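Local structure of putative uncharacterized protein (3TDG) at residues Thr43-Arg48 / Asp68-Tyr73; Leu55-Asp60 / Ser95-Asp100; Glu130-Tyr135 / Glu242-Lys247; Tyr152-Pro157 / Lys255-Leu260. The protein is a thioredoxin-fold oxidoreductase of Helicobacter pylori, named DsbG, that probably reduces or isomerises disulfide bonds in other proteins. All coordinates share one frame; numbering follows the deposited sequence.

The four contacts fall into two groups, one in the N-terminal region and one in the thioredoxin-like part. Interactions 1 and 2 join loops around the antiparallel sheet of the N-terminal region, with centres about 28 Å apart, and their segments alternate along the sequence. Interactions 3 and 4 also alternate, with centres about 13 Å apart. Helix 98-129 spans the gap between the groups: interaction 2 includes its first turn, and segment 130-135 of interaction 3 follows its last. Centres of interactions 2 and 3 are about 53 Å apart. The second subunit touches interactions 1 and 2 but not 3 and 4, consistent with an N-terminal dimerisation region held apart from a C-terminal redox domain.

Interaction 1: residues Thr43-Arg48 / Asp68-Tyr73; sequences TNKKVR and DPDTKY
Lys45 reaches across to Asp68 and Asp70 and ties the two loops together by its ammonium end. The chain runs extended from CB to CE, with CG anti to the carbonyl carbon, and bends only at its last torsion (chi4 -141°), which sets NZ 2.7 Å from Asp68 OD2. That oxygen is approached on its syn lone pair. The second acid is looser: Asp70 OD1 lies 3.5 Å from Lys45 NZ and touches Lys45 CE at 3.2 Å. A long, flexible lysine suits a place where two carboxylates from one turn must be met together, and the three residues form a salt-bridge network.

Asp68 has CG anti to its backbone N (chi1 178°), and its carboxylate divides the work. While OD2 faces the lysine, OD1 accepts from Asp70 N at 2.7 Å, an Asx turn, and from Thr71 N at 3.2 Å, the latter donor standing well above the carboxylate plane. These bonds would be expected to fix the rotation of the group. Next along the turn, Pro69 lays its ring against the other loop, with CG 3.3 Å from Lys46 O and CD 4.0 Å from Lys45 CB.

The contact lies near the surface, where the link from helix 33-43 to strand 48-54 meets the turn between strands 62-67 and 74-79. On the inner side Val47, which is buried, packs on Ile39 and Ile66, and Tyr73 leans on helix 98-129.

Interaction 2: residues Leu55-Asp60 / Ser95-Asp100; sequences LKSSQD and SNKSDD
Lys56 meets Asp100 and Asp99 where a type I beta turn, Leu55 to Ser58, rests on the first turn of helix 98-129, within the DsbG N-terminal region. The turn presents the backbone N of Lys56 to Asp100 OD1 at 2.9 Å, on the syn lone pair of that oxygen. An aspartate suits this place because its short carboxylate can take a turn N-H directly.

From there the lysine side chain can be followed outward. Its CB lies 3.6 Å from Asp100 OD1, with Lys97 CE a little farther off, and CG presses on Asp100 OD1 at 3.3 Å. A bend at chi2 (-86°) then turns CD aside, and CE comes 3.4 Å from Asp99 OD1. The tip, NZ, stays 4.3 Å from Asp99 OD1, a charge attraction too long for a salt bridge.

The second subunit adjoins here: its Gln42 bonds to Ser95 O. Within the chain, Ser95 OG accepts from Lys97 N at 3.0 Å, an ST turn, and shares a hydrogen bond with Ser57 OG at 3.1 Å.

Interaction 3: residues Glu130-Tyr135 / Glu242-Lys247; sequences EIPADY and ENTTKK
Thr244 and Tyr135 are brought together by two side-chain torsions. In Thr244, chi1 of -53° puts OG1 anti to the carbonyl carbon, and the methyl CG2 is anti to the backbone N. In Tyr135, chi1 of -166° puts CG anti to the backbone N, on the side toward helix 235-249. The result is a CH-pi contact: Thr244 CG2 stands straight over the centre of the Tyr135 ring, 3.8 Å from its centroid, and the side chains pass alongside one another, running in opposite senses.

The same methyl is shared with two neighbours in the loop, reaching Pro132 CD at 3.8 Å and Ile131 CG2 at 4.0 Å. Threonine suits the spot because one branch can be apolar and the other polar; its OG1, 3.7 Å from Tyr135 CE1, bonds back to Lys240 O in the preceding turn of its own helix. Tyr135 likewise hides a ring yet keeps a polar tip, whose OH bonds to Val182 O.

At the outer margin Glu130 crosses Lys247 at about a right angle, and Glu130 OE1 lies 3.8 Å from Lys247 CB. Their charged ends do not meet.

Ile131 and Tyr135 also rest on Val181 of strand 177-182, so these two side chains fill the seam between helix 235-249 and strand 177-182, a helix-on-sheet layer of the thioredoxin fold.

Interaction 4: residues Tyr152-Pro157 / Lys255-Leu260; sequences YIVSDP and KGVPFL
Val154 N donates to Phe259 O at 2.8 Å, and Phe259 N returns a bond to Val154 O at 2.9 Å. The two form an antiparallel hydrogen-bonded pair. Val154 O has a further neighbour, the CA-H of Pro258, with CA 3.2 Å away.

Beta-branched and apolar side chains suit this strand pair. On one face, Ile153 and Leu260 run alongside each other in the same direction, Ile153 CG1 being 4.0 Å from Leu260 CG. On the other, Val154 CB faces Phe259 CB at 4.0 Å, where Phe128 and Leu124 of helix 98-129 cover them.

Within this chain strand 259-262 is the outermost strand of the mixed sheet, beside 150-155, and the peptide before Pro258 is cis. This is the cis-proline loop of the thioredoxin fold, which in this family sits beside the CxxC helix start: Pro258 touches His161 and Cys162, and Val257 touches Cys159 and Cys162, the probable redox pair.

Val257 reaches segment 152-157 with both branches. Its CG1, anti to the carbonyl carbon (chi1 -62°), is 3.9 Å from Val154 CG1, the two valines crossing at about a right angle. CG2, in the crowded position between N and C, is 3.9 Å from Asp156 CB, while the Asp156 carboxylate turns to Ser190 OG and to the backbone N atoms of Met158, Trp185 and Leu186.

Interaction 1: residues Thr43-Arg48 / Asp68-Tyr73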
loop_
_atom_site.group_PDB
_atom_site.type_symbol
_atom_site.label_atom_id
_atom_site.label_comp_id
_atom_site.label_asym_id
_atom_site.label_seq_id
_atom_site.Cartn_x
_atom_site.Cartn_y
_atom_site.Cartn_z
ATOM N N THR A 43 1.666 -19.736 -17.458
ATOM C CA THR A 43 1.551 -19.459 -16.021
ATOM C C THR A 43 1.606 -20.716 -15.175
ATOM O O THR A 43 1.779 -20.640 -13.965
ATOM C CB THR A 43 0.215 -18.762 -15.663
ATOM O OG1 THR A 43 -0.867 -19.677 -15.882
ATOM C CG2 THR A 43 0.022 -17.525 -16.483
ATOM N N ASN A 44 1.441 -21.864 -15.822
ATOM C CA ASN A 44 1.158 -23.121 -15.147
ATOM C C ASN A 44 -0.052 -23.057 -14.197
ATOM O O ASN A 44 -0.089 -23.740 -13.174
ATOM C CB ASN A 44 2.389 -23.698 -14.432
ATOM C CG ASN A 44 2.188 -25.154 -14.059
ATOM O OD1 ASN A 44 1.670 -25.929 -14.854
ATOM N ND2 ASN A 44 2.539 -25.514 -12.839
ATOM N N LYS A 45 -1.031 -22.223 -14.546
ATOM C CA LYS A 45 -2.320 -22.219 -13.857
ATOM C C LYS A 45 -3.400 -22.638 -14.839
ATOM O O LYS A 45 -3.542 -22.040 -15.918
ATOM C CB LYS A 45 -2.644 -20.838 -13.291
ATOM C CG LYS A 45 -1.865 -20.469 -12.058
ATOM C CD LYS A 45 -2.144 -19.029 -11.681
ATOM C CE LYS A 45 -1.289 -18.607 -10.509
ATOM N NZ LYS A 45 -2.023 -17.739 -9.570
ATOM N N LYS A 46 -4.144 -23.674 -14.474
ATOM C CA LYS A 46 -5.306 -24.096 -15.250
ATOM C C LYS A 46 -6.545 -23.389 -14.697
ATOM O O LYS A 46 -7.037 -23.754 -13.625
ATOM C CB LYS A 46 -5.492 -25.619 -15.190
ATOM C CG LYS A 46 -6.666 -26.126 -16.037
ATOM C CD LYS A 46 -7.002 -27.568 -15.712
ATOM C CE LYS A 46 -7.993 -28.124 -16.705
ATOM N NZ LYS A 46 -8.522 -29.415 -16.162
ATOM N N VAL A 47 -7.025 -22.380 -15.428
ATOM C CA VAL A 47 -8.148 -21.538 -14.973
ATOM C C VAL A 47 -9.478 -22.214 -15.271
ATOM O O VAL A 47 -9.581 -23.014 -16.197
ATOM C CB VAL A 47 -8.138 -20.108 -15.625
ATOM C CG1 VAL A 47 -6.837 -19.378 -15.327
ATOM C CG2 VAL A 47 -8.391 -20.170 -17.131
ATOM N N ARG A 48 -10.494 -21.885 -14.489
ATOM C CA ARG A 48 -11.841 -22.358 -14.757
ATOM C C ARG A 48 -12.667 -21.204 -15.314
ATOM O O ARG A 48 -12.668 -20.124 -14.735
ATOM C CB ARG A 48 -12.459 -22.889 -13.457
ATOM C CG ARG A 48 -13.765 -23.652 -13.654
ATOM C CD ARG A 48 -14.114 -24.475 -12.406
ATOM N NE ARG A 48 -14.255 -23.620 -11.225
ATOM C CZ ARG A 48 -15.384 -23.017 -10.848
ATOM N NH1 ARG A 48 -16.510 -23.171 -11.546
ATOM N NH2 ARG A 48 -15.389 -22.252 -9.761
ATOM N N ASP A 68 -9.018 -18.163 -10.765
ATOM C CA ASP A 68 -7.627 -18.576 -10.563
ATOM C C ASP A 68 -7.645 -19.842 -9.663
ATOM O O ASP A 68 -8.242 -19.820 -8.603
ATOM C CB ASP A 68 -6.865 -17.417 -9.910
ATOM C CG ASP A 68 -5.401 -17.753 -9.594
ATOM O OD1 ASP A 68 -5.112 -18.846 -9.070
ATOM O OD2 ASP A 68 -4.543 -16.893 -9.845
ATOM N N PRO A 69 -7.019 -20.958 -10.097
ATOM C CA PRO A 69 -7.171 -22.175 -9.272
ATOM C C PRO A 69 -6.419 -22.131 -7.936
ATOM O O PRO A 69 -6.679 -22.952 -7.077
ATOM C CB PRO A 69 -6.608 -23.273 -10.178
ATOM C CG PRO A 69 -5.480 -22.544 -10.917
ATOM C CD PRO A 69 -6.097 -21.179 -11.231
ATOM N N ASP A 70 -5.503 -21.180 -7.763
ATOM C CA ASP A 70 -4.740 -21.063 -6.515
ATOM C C ASP A 70 -5.417 -20.131 -5.504
ATOM O O ASP A 70 -5.662 -20.524 -4.364
ATOM C CB ASP A 70 -3.294 -20.606 -6.781
ATOM C CG ASP A 70 -2.541 -21.538 -7.745
ATOM O OD1 ASP A 70 -1.681 -21.055 -8.513
ATOM O OD2 ASP A 70 -2.809 -22.750 -7.736
ATOM N N THR A 71 -5.723 -18.905 -5.929
ATOM C CA THR A 71 -6.291 -17.891 -5.048
ATOM C C THR A 71 -7.817 -17.942 -4.987
ATOM O O THR A 71 -8.420 -17.374 -4.073
ATOM C CB THR A 71 -5.890 -16.492 -5.525
ATOM O OG1 THR A 71 -6.381 -16.300 -6.861
ATOM C CG2 THR A 71 -4.339 -16.296 -5.480
ATOM N N LYS A 72 -8.427 -18.616 -5.965
ATOM C CA LYS A 72 -9.885 -18.615 -6.185
ATOM C C LYS A 72 -10.443 -17.221 -6.563
ATOM O O LYS A 72 -11.658 -17.056 -6.675
ATOM C CB LYS A 72 -10.669 -19.220 -4.994
ATOM C CG LYS A 72 -10.134 -20.556 -4.460
ATOM C CD LYS A 72 -10.208 -21.630 -5.519
ATOM C CE LYS A 72 -9.589 -22.919 -5.015
ATOM N NZ LYS A 72 -9.365 -23.811 -6.176
ATOM N N TYR A 73 -9.558 -16.243 -6.779
ATOM C CA TYR A 73 -9.960 -14.922 -7.270
ATOM C C TYR A 73 -10.622 -15.033 -8.639
ATOM O O TYR A 73 -10.207 -15.845 -9.478
ATOM C CB TYR A 73 -8.768 -13.958 -7.331
ATOM C CG TYR A 73 -8.214 -13.590 -5.970
ATOM C CD1 TYR A 73 -9.034 -13.596 -4.840
ATOM C CD2 TYR A 73 -6.883 -13.205 -5.813
ATOM C CE1 TYR A 73 -8.544 -13.247 -3.592
ATOM C CE2 TYR A 73 -6.381 -12.853 -4.557
ATOM C CZ TYR A 73 -7.219 -12.887 -3.457
ATOM O OH TYR A 73 -6.762 -12.545 -2.205
#

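Interaction 2: residues Leu55-Asp60 / Ser95-Asp100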
loop_
_atom_site.group_PDB
_atom_site.type_symbol
_atom_site.label_atom_id
_atom_site.label_comp_id
_atom_site.label_asym_id
_atom_site.label_seq_id
_atom_site.Cartn_x
_atom_site.Cartn_y
_atom_site.Cartn_z
ATOM N N LEU A 55 -19.451 -8.264 -26.486
ATOM C CA LEU A 55 -19.325 -6.819 -26.451
ATOM C C LEU A 55 -19.944 -6.179 -27.679
ATOM O O LEU A 55 -19.687 -6.582 -28.783
ATOM C CB LEU A 55 -17.877 -6.399 -26.379
ATOM C CG LEU A 55 -16.974 -6.870 -25.262
ATOM C CD1 LEU A 55 -15.615 -6.352 -25.541
ATOM C CD2 LEU A 55 -17.461 -6.377 -23.968
ATOM N N LYS A 56 -20.768 -5.172 -27.466
ATOM C CA LYS A 56 -21.413 -4.475 -28.551
ATOM C C LYS A 56 -20.345 -3.885 -29.412
ATOM O O LYS A 56 -20.506 -3.665 -30.586
ATOM C CB LYS A 56 -22.239 -3.324 -28.014
ATOM C CG LYS A 56 -23.198 -3.669 -26.925
ATOM C CD LYS A 56 -24.498 -4.157 -27.486
ATOM C CE LYS A 56 -25.636 -3.954 -26.518
ATOM N NZ LYS A 56 -26.708 -4.942 -26.730
ATOM N N SER A 57 -19.227 -3.635 -28.781
ATOM C CA SER A 57 -18.226 -2.774 -29.307
ATOM C C SER A 57 -17.218 -3.494 -30.217
ATOM O O SER A 57 -16.488 -2.871 -30.964
ATOM C CB SER A 57 -17.567 -2.104 -28.122
ATOM O OG SER A 57 -16.539 -1.299 -28.553
ATOM N N SER A 58 -17.209 -4.811 -30.176
ATOM C CA SER A 58 -16.362 -5.572 -31.060
ATOM C C SER A 58 -16.972 -6.884 -31.454
ATOM O O SER A 58 -17.695 -7.476 -30.710
ATOM C CB SER A 58 -15.040 -5.862 -30.406
ATOM O OG SER A 58 -14.372 -6.847 -31.138
ATOM N N GLN A 59 -16.651 -7.364 -32.629
ATOM C CA GLN A 59 -17.186 -8.634 -33.052
ATOM C C GLN A 59 -16.259 -9.779 -32.711
ATOM O O GLN A 59 -16.696 -10.881 -32.537
ATOM C CB GLN A 59 -17.451 -8.633 -34.553
ATOM C CG GLN A 59 -18.623 -7.793 -34.988
ATOM C CD GLN A 59 -19.938 -8.547 -34.930
ATOM O OE1 GLN A 59 -20.230 -9.235 -33.955
ATOM N NE2 GLN A 59 -20.742 -8.409 -35.974
ATOM N N ASP A 60 -14.969 -9.528 -32.642
ATOM C CA ASP A 60 -14.060 -10.606 -32.318
ATOM C C ASP A 60 -13.862 -10.786 -30.807
ATOM O O ASP A 60 -13.610 -11.858 -30.345
ATOM C CB ASP A 60 -12.723 -10.421 -33.022
ATOM C CG ASP A 60 -11.724 -11.522 -32.694
ATOM O OD1 ASP A 60 -11.987 -12.683 -32.995
ATOM O OD2 ASP A 60 -10.662 -11.223 -32.144
ATOM N N SER A 95 -15.428 2.882 -24.134
ATOM C CA SER A 95 -16.099 2.523 -25.374
ATOM C C SER A 95 -17.087 3.609 -25.771
ATOM O O SER A 95 -17.639 4.292 -24.893
ATOM C CB SER A 95 -16.830 1.191 -25.210
ATOM O OG SER A 95 -17.443 0.835 -26.430
ATOM N N ASN A 96 -17.308 3.781 -27.079
ATOM C CA ASN A 96 -18.437 4.604 -27.527
ATOM C C ASN A 96 -19.779 3.927 -27.202
ATOM O O ASN A 96 -20.820 4.585 -27.223
ATOM C CB ASN A 96 -18.344 4.963 -29.020
ATOM C CG ASN A 96 -18.708 3.792 -29.940
ATOM O OD1 ASN A 96 -18.327 2.645 -29.695
ATOM N ND2 ASN A 96 -19.435 4.091 -31.017
ATOM N N LYS A 97 -19.752 2.624 -26.892
ATOM C CA LYS A 97 -20.978 1.916 -26.498
ATOM C C LYS A 97 -21.114 1.908 -24.988
ATOM O O LYS A 97 -20.350 1.229 -24.276
ATOM C CB LYS A 97 -21.030 0.486 -27.041
ATOM C CG LYS A 97 -20.576 0.344 -28.489
ATOM C CD LYS A 97 -21.521 1.043 -29.454
ATOM C CE LYS A 97 -22.465 0.051 -30.101
ATOM N NZ LYS A 97 -23.785 0.683 -30.419
ATOM N N SER A 98 -22.089 2.671 -24.505
ATOM C CA SER A 98 -22.379 2.777 -23.073
ATOM C C SER A 98 -22.737 1.436 -22.386
ATOM O O SER A 98 -22.466 1.260 -21.192
ATOM C CB SER A 98 -23.490 3.804 -22.834
ATOM O OG SER A 98 -23.561 4.127 -21.449
ATOM N N ASP A 99 -23.342 0.512 -23.127
ATOM C CA ASP A 99 -23.671 -0.813 -22.599
ATOM C C ASP A 99 -22.413 -1.614 -22.213
ATOM O O ASP A 99 -22.410 -2.336 -21.216
ATOM C CB ASP A 99 -24.497 -1.620 -23.607
ATOM C CG ASP A 99 -25.924 -1.079 -23.793
ATOM O OD1 ASP A 99 -26.398 -1.076 -24.950
ATOM O OD2 ASP A 99 -26.580 -0.681 -22.803
ATOM N N ASP A 100 -21.360 -1.489 -23.012
ATOM C CA ASP A 100 -20.098 -2.193 -22.737
ATOM C C ASP A 100 -19.401 -1.626 -21.502
ATOM O O ASP A 100 -18.947 -2.394 -20.650
ATOM C CB ASP A 100 -19.162 -2.147 -23.943
ATOM C CG ASP A 100 -19.621 -3.054 -25.091
ATOM O OD1 ASP A 100 -20.561 -3.871 -24.923
ATOM O OD2 ASP A 100 -19.006 -2.962 -26.176
#

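Interaction 3: residues Glu130-Tyr135 / Glu242-Lys247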
loop_
_atom_site.group_PDB
_atom_site.type_symbol
_atom_site.label_atom_id
_atom_site.label_comp_id
_atom_site.label_asym_id
_atom_site.label_seq_id
_atom_site.Cartn_x
_atom_site.Cartn_y
_atom_site.Cartn_z
ATOM N N GLU A 130 -2.530 -20.432 12.459
ATOM C CA GLU A 130 -1.350 -19.925 13.146
ATOM C C GLU A 130 -1.425 -20.039 14.689
ATOM O O GLU A 130 -0.417 -19.829 15.378
ATOM C CB GLU A 130 -1.120 -18.486 12.688
ATOM C CG GLU A 130 -0.217 -17.589 13.534
ATOM C CD GLU A 130 -0.251 -16.132 13.044
ATOM O OE1 GLU A 130 -1.296 -15.444 13.209
ATOM O OE2 GLU A 130 0.765 -15.674 12.476
ATOM N N ILE A 131 -2.602 -20.366 15.226
ATOM C CA ILE A 131 -2.784 -20.542 16.692
ATOM C C ILE A 131 -2.078 -21.840 17.151
ATOM O O ILE A 131 -2.264 -22.876 16.516
ATOM C CB ILE A 131 -4.297 -20.592 17.046
ATOM C CG1 ILE A 131 -4.967 -19.232 16.777
ATOM C CG2 ILE A 131 -4.545 -21.009 18.493
ATOM C CD1 ILE A 131 -6.500 -19.307 16.799
ATOM N N PRO A 132 -1.284 -21.796 18.252
ATOM C CA PRO A 132 -0.620 -23.040 18.680
ATOM C C PRO A 132 -1.597 -24.209 18.737
ATOM O O PRO A 132 -2.777 -24.040 19.100
ATOM C CB PRO A 132 -0.073 -22.695 20.069
ATOM C CG PRO A 132 0.193 -21.226 19.986
ATOM C CD PRO A 132 -0.884 -20.648 19.090
ATOM N N ALA A 133 -1.110 -25.386 18.366
ATOM C CA ALA A 133 -1.962 -26.561 18.176
ATOM C C ALA A 133 -2.700 -27.045 19.423
ATOM O O ALA A 133 -3.771 -27.667 19.319
ATOM C CB ALA A 133 -1.145 -27.687 17.576
ATOM N N ASP A 134 -2.126 -26.792 20.597
ATOM C CA ASP A 134 -2.768 -27.182 21.850
ATOM C C ASP A 134 -3.673 -26.067 22.426
ATOM O O ASP A 134 -4.328 -26.270 23.439
ATOM C CB ASP A 134 -1.704 -27.575 22.891
ATOM C CG ASP A 134 -0.725 -26.456 23.179
ATOM O OD1 ASP A 134 -0.265 -26.354 24.334
ATOM O OD2 ASP A 134 -0.417 -25.654 22.274
ATOM N N TYR A 135 -3.690 -24.901 21.782
ATOM C CA TYR A 135 -4.337 -23.728 22.357
ATOM C C TYR A 135 -5.877 -23.835 22.331
ATOM O O TYR A 135 -6.545 -23.624 23.371
ATOM C CB TYR A 135 -3.833 -22.442 21.696
ATOM C CG TYR A 135 -4.209 -21.204 22.477
ATOM C CD1 TYR A 135 -3.314 -20.642 23.393
ATOM C CD2 TYR A 135 -5.461 -20.608 22.323
ATOM C CE1 TYR A 135 -3.639 -19.535 24.121
ATOM C CE2 TYR A 135 -5.816 -19.484 23.063
ATOM C CZ TYR A 135 -4.898 -18.951 23.957
ATOM O OH TYR A 135 -5.206 -17.831 24.688
ATOM N N GLU A 242 -0.937 -14.043 25.916
ATOM C CA GLU A 242 -0.711 -12.687 25.409
ATOM C C GLU A 242 -0.259 -12.689 23.951
ATOM O O GLU A 242 -0.757 -11.896 23.168
ATOM C CB GLU A 242 0.269 -11.885 26.292
ATOM C CG GLU A 242 -0.320 -11.481 27.658
ATOM C CD GLU A 242 0.705 -10.856 28.621
ATOM O OE1 GLU A 242 0.275 -10.319 29.663
ATOM O OE2 GLU A 242 1.925 -10.902 28.348
ATOM N N ASN A 243 0.657 -13.593 23.596
ATOM C CA ASN A 243 1.162 -13.723 22.217
ATOM C C ASN A 243 0.127 -14.269 21.244
ATOM O O ASN A 243 -0.017 -13.757 20.131
ATOM C CB ASN A 243 2.424 -14.612 22.161
ATOM C CG ASN A 243 3.621 -14.004 22.913
ATOM O OD1 ASN A 243 3.583 -12.857 23.374
ATOM N ND2 ASN A 243 4.687 -14.789 23.048
ATOM N N THR A 244 -0.589 -15.314 21.661
ATOM C CA THR A 244 -1.624 -15.895 20.821
ATOM C C THR A 244 -2.733 -14.860 20.520
ATOM O O THR A 244 -3.171 -14.718 19.369
ATOM C CB THR A 244 -2.209 -17.170 21.452
ATOM O OG1 THR A 244 -1.144 -18.069 21.778
ATOM C CG2 THR A 244 -3.163 -17.883 20.496
ATOM N N THR A 245 -3.147 -14.133 21.559
ATOM C CA THR A 245 -4.223 -13.149 21.474
ATOM C C THR A 245 -3.818 -11.985 20.562
ATOM O O THR A 245 -4.592 -11.576 19.687
ATOM C CB THR A 245 -4.610 -12.635 22.886
ATOM O OG1 THR A 245 -5.085 -13.736 23.674
ATOM C CG2 THR A 245 -5.703 -11.559 22.831
ATOM N N LYS A 246 -2.610 -11.458 20.771
ATOM C CA LYS A 246 -2.077 -10.369 19.930
ATOM C C LYS A 246 -2.172 -10.673 18.442
ATOM O O LYS A 246 -2.513 -9.787 17.657
ATOM C CB LYS A 246 -0.612 -10.075 20.263
ATOM C CG LYS A 246 -0.392 -9.000 21.325
ATOM C CD LYS A 246 1.021 -8.392 21.239
ATOM C CE LYS A 246 1.295 -7.817 19.849
ATOM N NZ LYS A 246 2.346 -6.747 19.886
ATOM N N LYS A 247 -1.883 -11.922 18.073
ATOM C CA LYS A 247 -1.792 -12.354 16.671
ATOM C C LYS A 247 -3.156 -12.619 16.031
ATOM O O LYS A 247 -3.331 -12.466 14.806
ATOM C CB LYS A 247 -0.922 -13.612 16.552
ATOM C CG LYS A 247 0.595 -13.347 16.515
ATOM C CD LYS A 247 1.402 -14.661 16.508
ATOM C CE LYS A 247 2.903 -14.406 16.397
ATOM N NZ LYS A 247 3.495 -14.142 17.743
#

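Interaction 4: residues Tyr152-Pro157 / Lys255-Leu260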
loop_
_atom_site.group_PDB
_atom_site.type_symbol
_atom_site.label_atom_id
_atom_site.label_comp_id
_atom_site.label_asym_id
_atom_site.label_seq_id
_atom_site.Cartn_x
_atom_site.Cartn_y
_atom_site.Cartn_z
ATOM N N TYR A 152 -15.242 -22.415 14.770
ATOM C CA TYR A 152 -14.341 -21.677 15.632
ATOM C C TYR A 152 -15.112 -20.601 16.400
ATOM O O TYR A 152 -15.906 -19.865 15.810
ATOM C CB TYR A 152 -13.254 -21.004 14.805
ATOM C CG TYR A 152 -12.066 -21.881 14.525
ATOM C CD1 TYR A 152 -11.050 -22.032 15.483
ATOM C CD2 TYR A 152 -11.944 -22.564 13.311
ATOM C CE1 TYR A 152 -9.940 -22.828 15.227
ATOM C CE2 TYR A 152 -10.834 -23.372 13.045
ATOM C CZ TYR A 152 -9.836 -23.500 14.004
ATOM O OH TYR A 152 -8.733 -24.301 13.766
ATOM N N ILE A 153 -14.875 -20.522 17.706
ATOM C CA ILE A 153 -15.453 -19.480 18.547
ATOM C C ILE A 153 -14.347 -18.730 19.306
ATOM O O ILE A 153 -13.729 -19.286 20.212
ATOM C CB ILE A 153 -16.468 -20.080 19.542
ATOM C CG1 ILE A 153 -17.542 -20.876 18.789
ATOM C CG2 ILE A 153 -17.104 -18.957 20.427
ATOM C CD1 ILE A 153 -18.600 -21.467 19.644
ATOM N N VAL A 154 -14.082 -17.488 18.929
ATOM C CA VAL A 154 -13.108 -16.659 19.642
ATOM C C VAL A 154 -13.875 -15.968 20.771
ATOM O O VAL A 154 -14.901 -15.334 20.526
ATOM C CB VAL A 154 -12.403 -15.663 18.731
ATOM C CG1 VAL A 154 -11.352 -14.833 19.515
ATOM C CG2 VAL A 154 -11.734 -16.396 17.546
ATOM N N SER A 155 -13.392 -16.145 22.001
ATOM C CA SER A 155 -14.166 -15.855 23.197
ATOM C C SER A 155 -13.264 -15.351 24.339
ATOM O O SER A 155 -12.173 -15.896 24.566
ATOM C CB SER A 155 -14.914 -17.106 23.639
ATOM O OG SER A 155 -15.724 -16.865 24.794
ATOM N N ASP A 156 -13.732 -14.311 25.032
ATOM C CA ASP A 156 -13.024 -13.711 26.159
ATOM C C ASP A 156 -13.803 -14.080 27.428
ATOM O O ASP A 156 -15.016 -13.920 27.478
ATOM C CB ASP A 156 -12.943 -12.195 25.972
ATOM C CG ASP A 156 -12.039 -11.510 27.004
ATOM O OD1 ASP A 156 -10.970 -11.009 26.591
ATOM O OD2 ASP A 156 -12.393 -11.468 28.218
ATOM N N PRO A 157 -13.106 -14.609 28.451
ATOM C CA PRO A 157 -13.793 -15.053 29.663
ATOM C C PRO A 157 -14.299 -13.922 30.596
ATOM O O PRO A 157 -14.985 -14.225 31.574
ATOM C CB PRO A 157 -12.751 -15.938 30.362
ATOM C CG PRO A 157 -11.430 -15.535 29.810
ATOM C CD PRO A 157 -11.638 -14.709 28.565
ATOM N N LYS A 255 -12.335 -8.121 14.871
ATOM C CA LYS A 255 -12.381 -6.854 15.587
ATOM C C LYS A 255 -13.050 -6.958 16.973
ATOM O O LYS A 255 -13.046 -5.992 17.728
ATOM C CB LYS A 255 -13.102 -5.798 14.740
ATOM C CG LYS A 255 -12.556 -5.631 13.320
ATOM C CD LYS A 255 -13.147 -4.401 12.602
ATOM C CE LYS A 255 -12.622 -3.068 13.171
ATOM N NZ LYS A 255 -11.133 -3.055 13.339
ATOM N N GLY A 256 -13.622 -8.115 17.301
ATOM C CA GLY A 256 -14.288 -8.286 18.594
ATOM C C GLY A 256 -14.763 -9.692 18.874
ATOM O O GLY A 256 -14.606 -10.606 18.050
ATOM N N VAL A 257 -15.357 -9.864 20.050
ATOM C CA VAL A 257 -15.792 -11.178 20.508
ATOM C C VAL A 257 -17.240 -11.090 21.014
ATOM O O VAL A 257 -17.699 -10.010 21.343
ATOM C CB VAL A 257 -14.875 -11.718 21.628
ATOM C CG1 VAL A 257 -13.414 -11.915 21.120
ATOM C CG2 VAL A 257 -14.903 -10.796 22.857
ATOM N N PRO A 258 -17.969 -12.222 21.062
ATOM C CA PRO A 258 -17.576 -13.533 20.536
ATOM C C PRO A 258 -17.546 -13.493 19.005
ATOM O O PRO A 258 -18.442 -12.922 18.382
ATOM C CB PRO A 258 -18.684 -14.467 21.032
ATOM C CG PRO A 258 -19.855 -13.569 21.338
ATOM C CD PRO A 258 -19.287 -12.242 21.720
ATOM N N PHE A 259 -16.508 -14.071 18.414
ATOM C CA PHE A 259 -16.394 -14.175 16.966
ATOM C C PHE A 259 -16.575 -15.645 16.577
ATOM O O PHE A 259 -15.809 -16.513 17.013
ATOM C CB PHE A 259 -15.032 -13.643 16.527
ATOM C CG PHE A 259 -14.814 -13.652 15.041
ATOM C CD1 PHE A 259 -15.005 -12.491 14.298
ATOM C CD2 PHE A 259 -14.390 -14.807 14.388
ATOM C CE1 PHE A 259 -14.804 -12.478 12.913
ATOM C CE2 PHE A 259 -14.180 -14.815 13.006
ATOM C CZ PHE A 259 -14.391 -13.647 12.264
ATOM N N LEU A 260 -17.598 -15.935 15.778
ATOM C CA LEU A 260 -17.801 -17.296 15.300
ATOM C C LEU A 260 -17.390 -17.420 13.829
ATOM O O LEU A 260 -17.605 -16.496 13.028
ATOM C CB LEU A 260 -19.242 -17.745 15.509
ATOM C CG LEU A 260 -19.699 -18.128 16.917
ATOM C CD1 LEU A 260 -19.605 -16.961 17.909
ATOM C CD2 LEU A 260 -21.135 -18.652 16.862
#